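PDB 5HAX: nucleoporin NUP170 from Chaetomium thermophilum, which probably helps build the inner-ring scaffold of the nuclear pore complex, using a beta-propeller followed by a helical region. Local coordinates for residues E64-N67 with F72-L75; Y83-A86 with S91-L94; D96-N101 with S155-L160; S141-L146 with I187-E192. One frame throughout, in Å; residues are numbered along the deposited sequence.

Contact 1. Residues E64-N67 with F72-L75; sequences EHLN and FTKL
No ring lies between Leu66 and Thr73, which meet through aliphatic branches and a hydroxyl-bearing carbon; the nearby imidazole of His65 turns off the helix and stacks on the ring of Phe93, beside rather than within the contact. The contact is carried by the CD2 methyl of Leu66, which comes to 3.7 Å from Thr73 CB. The same methyl lies 4.0 Å from Thr73 CG2 and 4.1 Å from Thr73 OG1, so it rests over the whole branch point of the threonine, the two side chains crossing at a slant. Thr73 CG2 also stands 4.0 Å from Leu66 O, near the C-terminal part of helix 60-67. In a propeller blade of four antiparallel strands, Thr73 opens the edge strand 73-78, and a short link brings the chain back from the helix so that helix and strand lie against each other. The other methyl of the leucine, Leu66 CD1, comes no nearer than 4.5 Å to Leu75 CD2. Leu75 in turn packs on Ala86 of the next strand, and Lys74 lies against Trp85. No hydrogen bond joins the two segments.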
loop_
_atom_site.group_PDB
_atom_site.type_symbol
_atom_site.label_atom_id
_atom_site.label_comp_id
_atom_site.label_asym_id
_atom_site.label_seq_id
_atom_site.Cartn_x
_atom_site.Cartn_y
_atom_site.Cartn_z
ATOM N N GLU A 64 22.281 10.410 -23.949
ATOM C CA GLU A 64 22.812 10.431 -25.309
ATOM C C GLU A 64 21.731 10.073 -26.321
ATOM O O GLU A 64 21.590 10.733 -27.358
ATOM C CB GLU A 64 23.993 9.464 -25.425
ATOM C CG GLU A 64 25.209 9.845 -24.597
ATOM C CD GLU A 64 26.286 8.777 -24.626
ATOM O OE1 GLU A 64 27.233 8.861 -23.815
ATOM O OE2 GLU A 64 26.187 7.852 -25.461
ATOM N N HIS A 65 20.959 9.023 -26.037
ATOM C CA HIS A 65 19.871 8.638 -26.931
ATOM C C HIS A 65 18.760 9.681 -26.934
ATOM O O HIS A 65 18.203 9.997 -27.992
ATOM C CB HIS A 65 19.314 7.274 -26.523
ATOM C CG HIS A 65 20.237 6.128 -26.806
ATOM N ND1 HIS A 65 20.671 5.817 -28.076
ATOM C CD2 HIS A 65 20.792 5.207 -25.983
ATOM C CE1 HIS A 65 21.462 4.760 -28.022
ATOM N NE2 HIS A 65 21.551 4.370 -26.763
ATOM N N LEU A 66 18.421 10.223 -25.761
ATOM C CA LEU A 66 17.319 11.176 -25.670
ATOM C C LEU A 66 17.616 12.438 -26.472
ATOM O O LEU A 66 16.770 12.914 -27.235
ATOM C CB LEU A 66 17.042 11.521 -24.205
ATOM C CG LEU A 66 16.219 10.502 -23.411
ATOM C CD1 LEU A 66 16.280 10.815 -21.925
ATOM C CD2 LEU A 66 14.772 10.479 -23.888
ATOM N N ASN A 67 18.817 12.996 -26.307
ATOM C CA ASN A 67 19.210 14.158 -27.092
ATOM C C ASN A 67 19.485 13.809 -28.548
ATOM O O ASN A 67 19.600 14.722 -29.374
ATOM C CB ASN A 67 20.439 14.819 -26.470
ATOM C CG ASN A 67 20.119 15.523 -25.165
ATOM O OD1 ASN A 67 19.084 15.271 -24.548
ATOM N ND2 ASN A 67 21.007 16.415 -24.740
ATOM N N PHE A 72 10.380 12.188 -31.357
ATOM C CA PHE A 72 9.571 11.884 -30.183
ATOM C C PHE A 72 10.360 11.066 -29.168
ATOM O O PHE A 72 11.098 10.147 -29.536
ATOM C CB PHE A 72 8.303 11.129 -30.601
ATOM C CG PHE A 72 7.279 11.007 -29.510
ATOM C CD1 PHE A 72 6.598 12.122 -29.055
ATOM C CD2 PHE A 72 6.986 9.773 -28.954
ATOM C CE1 PHE A 72 5.651 12.013 -28.054
ATOM C CE2 PHE A 72 6.039 9.655 -27.953
ATOM C CZ PHE A 72 5.370 10.777 -27.503
ATOM N N THR A 73 10.184 11.405 -27.888
ATOM C CA THR A 73 10.767 10.663 -26.777
ATOM C C THR A 73 9.749 10.572 -25.646
ATOM O O THR A 73 8.786 11.340 -25.590
ATOM C CB THR A 73 12.055 11.316 -26.257
ATOM O OG1 THR A 73 11.757 12.609 -25.717
ATOM C CG2 THR A 73 13.083 11.453 -27.373
ATOM N N LYS A 74 9.981 9.630 -24.731
ATOM C CA LYS A 74 9.060 9.408 -23.622
ATOM C C LYS A 74 9.757 8.604 -22.531
ATOM O O LYS A 74 10.577 7.732 -22.828
ATOM C CB LYS A 74 7.800 8.676 -24.097
ATOM C CG LYS A 74 6.675 8.653 -23.081
ATOM C CD LYS A 74 5.351 8.282 -23.733
ATOM C CE LYS A 74 4.214 8.252 -22.721
ATOM N NZ LYS A 74 4.103 9.521 -21.943
ATOM N N LEU A 75 9.420 8.909 -21.275
ATOM C CA LEU A 75 9.927 8.203 -20.103
ATOM C C LEU A 75 8.771 7.591 -19.322
ATOM O O LEU A 75 7.638 8.080 -19.380
ATOM C CB LEU A 75 10.714 9.143 -19.178
ATOM C CG LEU A 75 12.037 9.703 -19.698
ATOM C CD1 LEU A 75 12.531 10.837 -18.812
ATOM C CD2 LEU A 75 13.072 8.599 -19.771
#

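Contact 2. Residues Y83-A86 with S91-L94; sequences YAWA and SLFL
Ala86 and Phe93 bond twice through their backbones as an antiparallel hydrogen-bonded pair. Ala86 N donates to Phe93 O at 2.8 Å, and Phe93 N returns a bond to Ala86 O at 2.9 Å. Next along the ladder, Trp85 and Leu94 form a non-hydrogen-bonded pair, flanked by CA-H...O contacts: Trp85 CA reaches Phe93 O at 3.2 Å, and Leu94 CA reaches Ala84 O at 3.4 Å. The carbonyl oxygen of Ala86 also sits at the edge of the Phe93 ring, near its plane.

On the face carrying Trp85 and Leu94, Trp85 CB lies 4.1 Å from Leu94 CG. Trp85 holds its CG between the backbone N and the carbonyl carbon (chi1 58°), and CE3 of its indole meets Leu92 CD1 at 3.8 Å, the methyl coming to the ring at a slant. The same methyl, Leu92 CD1, lies 3.5 Å from Ala86 O. Val117 of the adjoining sheet touches the Trp85 side chain as well. Strands 83-88 and 91-96 make a beta hairpin, the central pair of a four-stranded antiparallel meander of the kind that forms one blade of a beta-propeller.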
loop_
_atom_site.group_PDB
_atom_site.type_symbol
_atom_site.label_atom_id
_atom_site.label_comp_id
_atom_site.label_asym_id
_atom_site.label_seq_id
_atom_site.Cartn_x
_atom_site.Cartn_y
_atom_site.Cartn_z
ATOM N N TYR A 83 12.298 -0.895 -12.192
ATOM C CA TYR A 83 12.823 -0.566 -13.508
ATOM C C TYR A 83 12.171 0.705 -14.037
ATOM O O TYR A 83 11.018 1.013 -13.721
ATOM C CB TYR A 83 12.589 -1.706 -14.505
ATOM C CG TYR A 83 13.656 -2.774 -14.479
ATOM C CD1 TYR A 83 13.660 -3.753 -13.497
ATOM C CD2 TYR A 83 14.655 -2.805 -15.441
ATOM C CE1 TYR A 83 14.632 -4.731 -13.469
ATOM C CE2 TYR A 83 15.635 -3.781 -15.422
ATOM C CZ TYR A 83 15.617 -4.742 -14.433
ATOM O OH TYR A 83 16.588 -5.717 -14.408
ATOM N N ALA A 84 12.934 1.438 -14.841
ATOM C CA ALA A 84 12.448 2.564 -15.622
ATOM C C ALA A 84 12.698 2.276 -17.096
ATOM O O ALA A 84 13.437 1.355 -17.453
ATOM C CB ALA A 84 13.132 3.870 -15.200
ATOM N N TRP A 85 12.066 3.064 -17.964
ATOM C CA TRP A 85 12.252 2.880 -19.396
ATOM C C TRP A 85 12.212 4.224 -20.102
ATOM O O TRP A 85 11.645 5.202 -19.605
ATOM C CB TRP A 85 11.203 1.936 -19.999
ATOM C CG TRP A 85 9.775 2.361 -19.810
ATOM C CD1 TRP A 85 8.936 1.978 -18.808
ATOM C CD2 TRP A 85 9.016 3.234 -20.657
ATOM N NE1 TRP A 85 7.703 2.561 -18.972
ATOM C CE2 TRP A 85 7.725 3.336 -20.101
ATOM C CE3 TRP A 85 9.302 3.940 -21.829
ATOM C CZ2 TRP A 85 6.724 4.116 -20.673
ATOM C CZ3 TRP A 85 8.304 4.715 -22.396
ATOM C CH2 TRP A 85 7.031 4.796 -21.818
ATOM N N ALA A 86 12.837 4.252 -21.275
ATOM C CA ALA A 86 12.865 5.424 -22.135
ATOM C C ALA A 86 12.694 4.958 -23.571
ATOM O O ALA A 86 13.375 4.024 -24.003
ATOM C CB ALA A 86 14.177 6.200 -21.981
ATOM N N SER A 91 12.776 3.062 -30.820
ATOM C CA SER A 91 13.669 2.283 -29.972
ATOM C C SER A 91 13.271 2.425 -28.508
ATOM O O SER A 91 12.809 3.483 -28.074
ATOM C CB SER A 91 15.126 2.722 -30.163
ATOM O OG SER A 91 15.589 2.397 -31.462
ATOM N N LEU A 92 13.465 1.344 -27.749
ATOM C CA LEU A 92 13.082 1.276 -26.344
ATOM C C LEU A 92 14.255 0.786 -25.507
ATOM O O LEU A 92 14.967 -0.141 -25.907
ATOM C CB LEU A 92 11.884 0.341 -26.150
ATOM C CG LEU A 92 11.443 0.102 -24.707
ATOM C CD1 LEU A 92 11.020 1.407 -24.046
ATOM C CD2 LEU A 92 10.318 -0.915 -24.673
ATOM N N PHE A 93 14.437 1.393 -24.333
ATOM C CA PHE A 93 15.545 1.059 -23.442
ATOM C C PHE A 93 15.040 0.965 -22.009
ATOM O O PHE A 93 14.465 1.926 -21.490
ATOM C CB PHE A 93 16.663 2.099 -23.547
ATOM C CG PHE A 93 17.266 2.195 -24.917
ATOM C CD1 PHE A 93 18.259 1.314 -25.310
ATOM C CD2 PHE A 93 16.836 3.159 -25.813
ATOM C CE1 PHE A 93 18.815 1.395 -26.573
ATOM C CE2 PHE A 93 17.387 3.246 -27.077
ATOM C CZ PHE A 93 18.379 2.362 -27.458
ATOM N N LEU A 94 15.265 -0.186 -21.378
ATOM C CA LEU A 94 14.910 -0.436 -19.987
ATOM C C LEU A 94 16.173 -0.506 -19.138
ATOM O O LEU A 94 17.250 -0.851 -19.633
ATOM C CB LEU A 94 14.129 -1.746 -19.838
ATOM C CG LEU A 94 12.745 -1.883 -20.479
ATOM C CD1 LEU A 94 12.812 -1.865 -22.000
ATOM C CD2 LEU A 94 12.092 -3.171 -20.001
#

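Contact 3. Residues D96-N101 with S155-L160; sequences DYTHPN and SGSKSL
Asp96 and Ser157 share the one direct polar link between the segments: Ser157 OG donates to Asp96 OD2 at 2.9 Å, a weak bond. A water 2.8 Å from Asp96 OD1, where it may donate, is weakly bonded to Lys158 N at 3.3 Å and offers a second, indirect route.

The remaining touch is close-range packing around one methylene. Ser157 CB lies 3.0 Å from Asp96 OD2 and 3.2 Å from Thr98 OG1, a snug fit among oxygens.

Bonds inside 96-101 hold the carboxylate in place. With CG opposite the backbone N (chi1 169°), the carboxylate of Asp96 lies beside the carbonyl carbon, where OD1 can meet Thr98. Thr98 OG1 donates to Asp96 OD1 at 2.8 Å from the syn side, close to the carboxylate plane, while Thr98 N meets OD1 at 3.1 Å from well above it, 63° out of plane. These two donors probably favour the charged form and limit rotation of the carboxylate, leaving OD2 to face the serine.

The bond from Thr98 N makes an Asx turn that coincides with the start of a type I beta turn from Asp96 to His99. This turn links two strands of one propeller blade and meets the loop before strand 159-170 of the next.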
loop_
_atom_site.group_PDB
_atom_site.type_symbol
_atom_site.label_atom_id
_atom_site.label_comp_id
_atom_site.label_asym_id
_atom_site.label_seq_id
_atom_site.Cartn_x
_atom_site.Cartn_y
_atom_site.Cartn_z
ATOM N N ASP A 96 17.471 -1.017 -14.667
ATOM C CA ASP A 96 17.211 -1.110 -13.234
ATOM C C ASP A 96 17.758 0.140 -12.553
ATOM O O ASP A 96 18.977 0.324 -12.465
ATOM C CB ASP A 96 17.855 -2.379 -12.677
ATOM C CG ASP A 96 17.858 -2.427 -11.163
ATOM O OD1 ASP A 96 16.957 -1.836 -10.532
ATOM O OD2 ASP A 96 18.769 -3.068 -10.601
ATOM N N TYR A 97 16.864 1.004 -12.066
ATOM C CA TYR A 97 17.293 2.275 -11.495
ATOM C C TYR A 97 17.853 2.140 -10.085
ATOM O O TYR A 97 18.470 3.090 -9.595
ATOM C CB TYR A 97 16.139 3.285 -11.499
ATOM C CG TYR A 97 14.933 2.904 -10.662
ATOM C CD1 TYR A 97 14.951 3.028 -9.279
ATOM C CD2 TYR A 97 13.766 2.449 -11.263
ATOM C CE1 TYR A 97 13.849 2.689 -8.517
ATOM C CE2 TYR A 97 12.658 2.112 -10.508
ATOM C CZ TYR A 97 12.706 2.232 -9.138
ATOM O OH TYR A 97 11.605 1.896 -8.387
ATOM N N THR A 98 17.662 0.997 -9.423
ATOM C CA THR A 98 18.284 0.777 -8.123
ATOM C C THR A 98 19.764 0.444 -8.247
ATOM O O THR A 98 20.513 0.628 -7.282
ATOM C CB THR A 98 17.576 -0.354 -7.370
ATOM O OG1 THR A 98 17.917 -1.615 -7.956
ATOM C CG2 THR A 98 16.060 -0.167 -7.399
ATOM N N HIS A 99 20.195 -0.035 -9.413
ATOM C CA HIS A 99 21.582 -0.403 -9.654
ATOM C C HIS A 99 22.432 0.854 -9.847
ATOM O O HIS A 99 22.005 1.792 -10.525
ATOM C CB HIS A 99 21.674 -1.299 -10.888
ATOM C CG HIS A 99 23.006 -1.959 -11.064
ATOM N ND1 HIS A 99 24.109 -1.288 -11.541
ATOM C CD2 HIS A 99 23.407 -3.233 -10.841
ATOM C CE1 HIS A 99 25.137 -2.117 -11.596
ATOM N NE2 HIS A 99 24.736 -3.304 -11.178
ATOM N N PRO A 100 23.637 0.906 -9.268
ATOM C CA PRO A 100 24.426 2.146 -9.352
ATOM C C PRO A 100 24.986 2.426 -10.738
ATOM O O PRO A 100 25.144 3.600 -11.098
ATOM C CB PRO A 100 25.544 1.916 -8.327
ATOM C CG PRO A 100 25.691 0.437 -8.263
ATOM C CD PRO A 100 24.311 -0.122 -8.457
ATOM N N ASN A 101 25.302 1.393 -11.518
ATOM C CA ASN A 101 25.780 1.540 -12.895
ATOM C C ASN A 101 25.034 0.541 -13.771
ATOM O O ASN A 101 25.593 -0.486 -14.180
ATOM C CB ASN A 101 27.292 1.333 -12.979
ATOM C CG ASN A 101 27.837 1.590 -14.368
ATOM O OD1 ASN A 101 27.354 2.468 -15.084
ATOM N ND2 ASN A 101 28.845 0.821 -14.760
ATOM N N SER A 155 21.248 -9.101 -5.053
ATOM C CA SER A 155 21.383 -7.702 -4.663
ATOM C C SER A 155 20.065 -7.079 -4.230
ATOM O O SER A 155 20.080 -6.061 -3.532
ATOM C CB SER A 155 21.968 -6.893 -5.822
ATOM O OG SER A 155 23.048 -7.579 -6.431
ATOM N N GLY A 156 18.938 -7.662 -4.624
ATOM C CA GLY A 156 17.636 -7.117 -4.308
ATOM C C GLY A 156 16.970 -6.367 -5.440
ATOM O O GLY A 156 16.045 -5.591 -5.178
ATOM N N SER A 157 17.411 -6.571 -6.680
ATOM C CA SER A 157 16.831 -5.922 -7.848
ATOM C C SER A 157 16.587 -6.974 -8.918
ATOM O O SER A 157 17.475 -7.779 -9.214
ATOM C CB SER A 157 17.748 -4.817 -8.377
ATOM O OG SER A 157 19.005 -5.338 -8.768
ATOM N N LYS A 158 15.390 -6.953 -9.498
ATOM C CA LYS A 158 14.959 -8.023 -10.389
ATOM C C LYS A 158 15.849 -8.096 -11.626
ATOM O O LYS A 158 16.231 -7.074 -12.200
ATOM C CB LYS A 158 13.501 -7.803 -10.804
ATOM C CG LYS A 158 12.536 -7.533 -9.646
ATOM C CD LYS A 158 12.257 -8.783 -8.824
ATOM C CE LYS A 158 11.583 -8.441 -7.498
ATOM N NZ LYS A 158 10.333 -7.646 -7.670
ATOM N N SER A 159 16.187 -9.322 -12.027
ATOM C CA SER A 159 16.889 -9.574 -13.281
ATOM C C SER A 159 15.856 -9.734 -14.387
ATOM O O SER A 159 14.961 -10.580 -14.286
ATOM C CB SER A 159 17.762 -10.824 -13.177
ATOM O OG SER A 159 18.210 -11.234 -14.456
ATOM N N LEU A 160 15.986 -8.939 -15.445
ATOM C CA LEU A 160 14.969 -8.837 -16.485
ATOM C C LEU A 160 15.501 -9.422 -17.787
ATOM O O LEU A 160 16.529 -8.968 -18.303
ATOM C CB LEU A 160 14.548 -7.380 -16.678
ATOM C CG LEU A 160 13.215 -7.163 -17.394
ATOM C CD1 LEU A 160 12.567 -5.880 -16.907
ATOM C CD2 LEU A 160 13.407 -7.126 -18.902
HETATM O O HOH W 1 14.976 -3.699 -9.689
#

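Contact 4. Residues S141-L146 with I187-E192; sequences SEIILL and IFLGGE
Strands carrying Ile143 and Leu189 run roughly antiparallel past one another, with the CA atoms of Ile143 and Leu189 9.8 Å apart and those of Leu145 and Ile187 10.3 Å apart, a spacing of facing sheets and far too wide for strand pairing. Side chains alone bridge the gap, in two pairs. Ile143 and Leu189 reach toward each other tip to tip: a single methyl, Leu189 CD1, sits equally near Ile143 CG1 and Ile143 CD1, at 4.1 Å from each. Because CG1 of Ile143 is anti to the carbonyl carbon (chi1 -61°), the CG1-CD1 arm is the branch nearer Leu189, with CG2 farther off. The second pair is arranged differently. Leu145 and Ile187 slide past each other in opposite directions and touch near their ends, Leu145 CD2 lying 3.9 Å from Ile187 CD1. Ile187 is stretched out here, its CD1 anti to CA (chi2 171°), which carries the terminal methyl to the leucine.

All four residues are buried. Val136 packs on Ile143, Leu145 and Ile187, whereas Ile200 touches Ile143 and Leu189, so the methyls join a larger hydrophobic layer between two consecutive four-stranded blades of the propeller, those containing strands 142-151 and 187-190. Meanwhile strand 142-151 is hydrogen-bonded to its own sheet, Ile143 pairing with Val169 and Ile144 with Val137. Purely aliphatic and without a hydrogen bond or charge across it, the contact itself depends on van der Waals fit and exclusion of water, and contributes no directional bond.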
loop_
_atom_site.group_PDB
_atom_site.type_symbol
_atom_site.label_atom_id
_atom_site.label_comp_id
_atom_site.label_asym_id
_atom_site.label_seq_id
_atom_site.Cartn_x
_atom_site.Cartn_y
_atom_site.Cartn_z
ATOM N N SER A 141 1.849 1.956 -35.606
ATOM C CA SER A 141 1.460 0.947 -36.583
ATOM C C SER A 141 0.948 -0.348 -35.969
ATOM O O SER A 141 0.149 -1.035 -36.609
ATOM C CB SER A 141 2.648 0.622 -37.502
ATOM O OG SER A 141 2.273 -0.280 -38.528
ATOM N N GLU A 142 1.370 -0.701 -34.755
ATOM C CA GLU A 142 1.005 -1.992 -34.185
ATOM C C GLU A 142 1.248 -1.979 -32.681
ATOM O O GLU A 142 1.909 -1.088 -32.142
ATOM C CB GLU A 142 1.803 -3.122 -34.844
ATOM C CG GLU A 142 3.309 -2.965 -34.683
ATOM C CD GLU A 142 4.099 -3.937 -35.538
ATOM O OE1 GLU A 142 5.328 -3.751 -35.664
ATOM O OE2 GLU A 142 3.492 -4.884 -36.081
ATOM N N ILE A 143 0.695 -2.993 -32.013
ATOM C CA ILE A 143 0.982 -3.289 -30.612
ATOM C C ILE A 143 1.714 -4.623 -30.560
ATOM O O ILE A 143 1.333 -5.579 -31.246
ATOM C CB ILE A 143 -0.292 -3.341 -29.745
ATOM C CG1 ILE A 143 -1.023 -1.994 -29.770
ATOM C CG2 ILE A 143 0.065 -3.708 -28.309
ATOM C CD1 ILE A 143 -2.010 -1.849 -30.910
ATOM N N ILE A 144 2.750 -4.690 -29.727
ATOM C CA ILE A 144 3.651 -5.836 -29.660
ATOM C C ILE A 144 3.676 -6.345 -28.225
ATOM O O ILE A 144 3.818 -5.555 -27.284
ATOM C CB ILE A 144 5.069 -5.457 -30.128
ATOM C CG1 ILE A 144 5.018 -4.863 -31.541
ATOM C CG2 ILE A 144 5.987 -6.673 -30.092
ATOM C CD1 ILE A 144 6.265 -4.104 -31.932
ATOM N N LEU A 145 3.540 -7.659 -28.063
ATOM C CA LEU A 145 3.630 -8.311 -26.762
ATOM C C LEU A 145 4.966 -9.030 -26.646
ATOM O O LEU A 145 5.368 -9.755 -27.562
ATOM C CB LEU A 145 2.489 -9.308 -26.566
ATOM C CG LEU A 145 1.066 -8.784 -26.751
ATOM C CD1 LEU A 145 0.070 -9.904 -26.492
ATOM C CD2 LEU A 145 0.798 -7.595 -25.839
ATOM N N LEU A 146 5.648 -8.830 -25.518
ATOM C CA LEU A 146 6.890 -9.524 -25.214
ATOM C C LEU A 146 6.775 -10.193 -23.855
ATOM O O LEU A 146 6.268 -9.598 -22.898
ATOM C CB LEU A 146 8.089 -8.569 -25.212
ATOM C CG LEU A 146 8.460 -7.910 -26.541
ATOM C CD1 LEU A 146 9.658 -6.993 -26.355
ATOM C CD2 LEU A 146 8.750 -8.954 -27.605
ATOM N N ILE A 187 -5.705 -6.953 -21.257
ATOM C CA ILE A 187 -4.972 -5.770 -21.707
ATOM C C ILE A 187 -5.954 -4.824 -22.389
ATOM O O ILE A 187 -6.562 -5.183 -23.405
ATOM C CB ILE A 187 -3.829 -6.146 -22.665
ATOM C CG1 ILE A 187 -2.830 -7.078 -21.966
ATOM C CG2 ILE A 187 -3.124 -4.895 -23.176
ATOM C CD1 ILE A 187 -1.797 -7.677 -22.900
ATOM N N PHE A 188 -6.090 -3.612 -21.847
ATOM C CA PHE A 188 -6.978 -2.590 -22.386
ATOM C C PHE A 188 -6.176 -1.396 -22.898
ATOM O O PHE A 188 -5.143 -1.032 -22.325
ATOM C CB PHE A 188 -7.982 -2.120 -21.327
ATOM C CG PHE A 188 -8.957 -3.183 -20.897
ATOM C CD1 PHE A 188 -10.009 -3.551 -21.718
ATOM C CD2 PHE A 188 -8.827 -3.805 -19.666
ATOM C CE1 PHE A 188 -10.910 -4.523 -21.323
ATOM C CE2 PHE A 188 -9.727 -4.779 -19.264
ATOM C CZ PHE A 188 -10.770 -5.138 -20.095
ATOM N N LEU A 189 -6.673 -0.775 -23.975
ATOM C CA LEU A 189 -5.965 0.294 -24.673
ATOM C C LEU A 189 -6.874 1.495 -24.904
ATOM O O LEU A 189 -8.082 1.352 -25.117
ATOM C CB LEU A 189 -5.439 -0.173 -26.038
ATOM C CG LEU A 189 -4.690 -1.500 -26.119
ATOM C CD1 LEU A 189 -4.444 -1.838 -27.580
ATOM C CD2 LEU A 189 -3.379 -1.447 -25.353
ATOM N N GLY A 190 -6.265 2.682 -24.892
ATOM C CA GLY A 190 -6.939 3.935 -25.191
ATOM C C GLY A 190 -5.907 4.968 -25.588
ATOM O O GLY A 190 -4.702 4.760 -25.431
ATOM N N GLY A 191 -6.383 6.095 -26.104
ATOM C CA GLY A 191 -5.461 7.108 -26.577
ATOM C C GLY A 191 -6.097 8.456 -26.831
ATOM O O GLY A 191 -7.170 8.770 -26.315
ATOM N N GLU A 192 -5.402 9.253 -27.647
ATOM C CA GLU A 192 -5.723 10.658 -27.858
ATOM C C GLU A 192 -6.437 10.910 -29.186
ATOM O O GLU A 192 -6.502 12.059 -29.638
ATOM C CB GLU A 192 -4.445 11.493 -27.766
ATOM C CG GLU A 192 -3.713 11.316 -26.436
ATOM C CD GLU A 192 -2.485 12.197 -26.311
ATOM O OE1 GLU A 192 -1.833 12.468 -27.341
ATOM O OE2 GLU A 192 -2.173 12.619 -25.176
#

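From the N terminus, contact 1 closes first, folding the end of helix 60-67 back on strand 73-78 across four intervening residues. Contact 2 follows in series, closing the short hairpin turn between strands 83-88 and 91-96 of the same blade; the two contacts touch, strands 73-78 and 83-88 being neighbours in one sheet. Contact 3 then spans 53 residues, tying the turn after strand 91-96 to the approach of strand 159-170 in the next blade, and it joins contact 2 through a probable hydrogen bond from Tyr83 OH to Lys158 O. Contact 4 starts within that loop, at 141-146, but ends beyond it, at 187-192, so contacts 3 and 4 cross. Together they connect three successive blades.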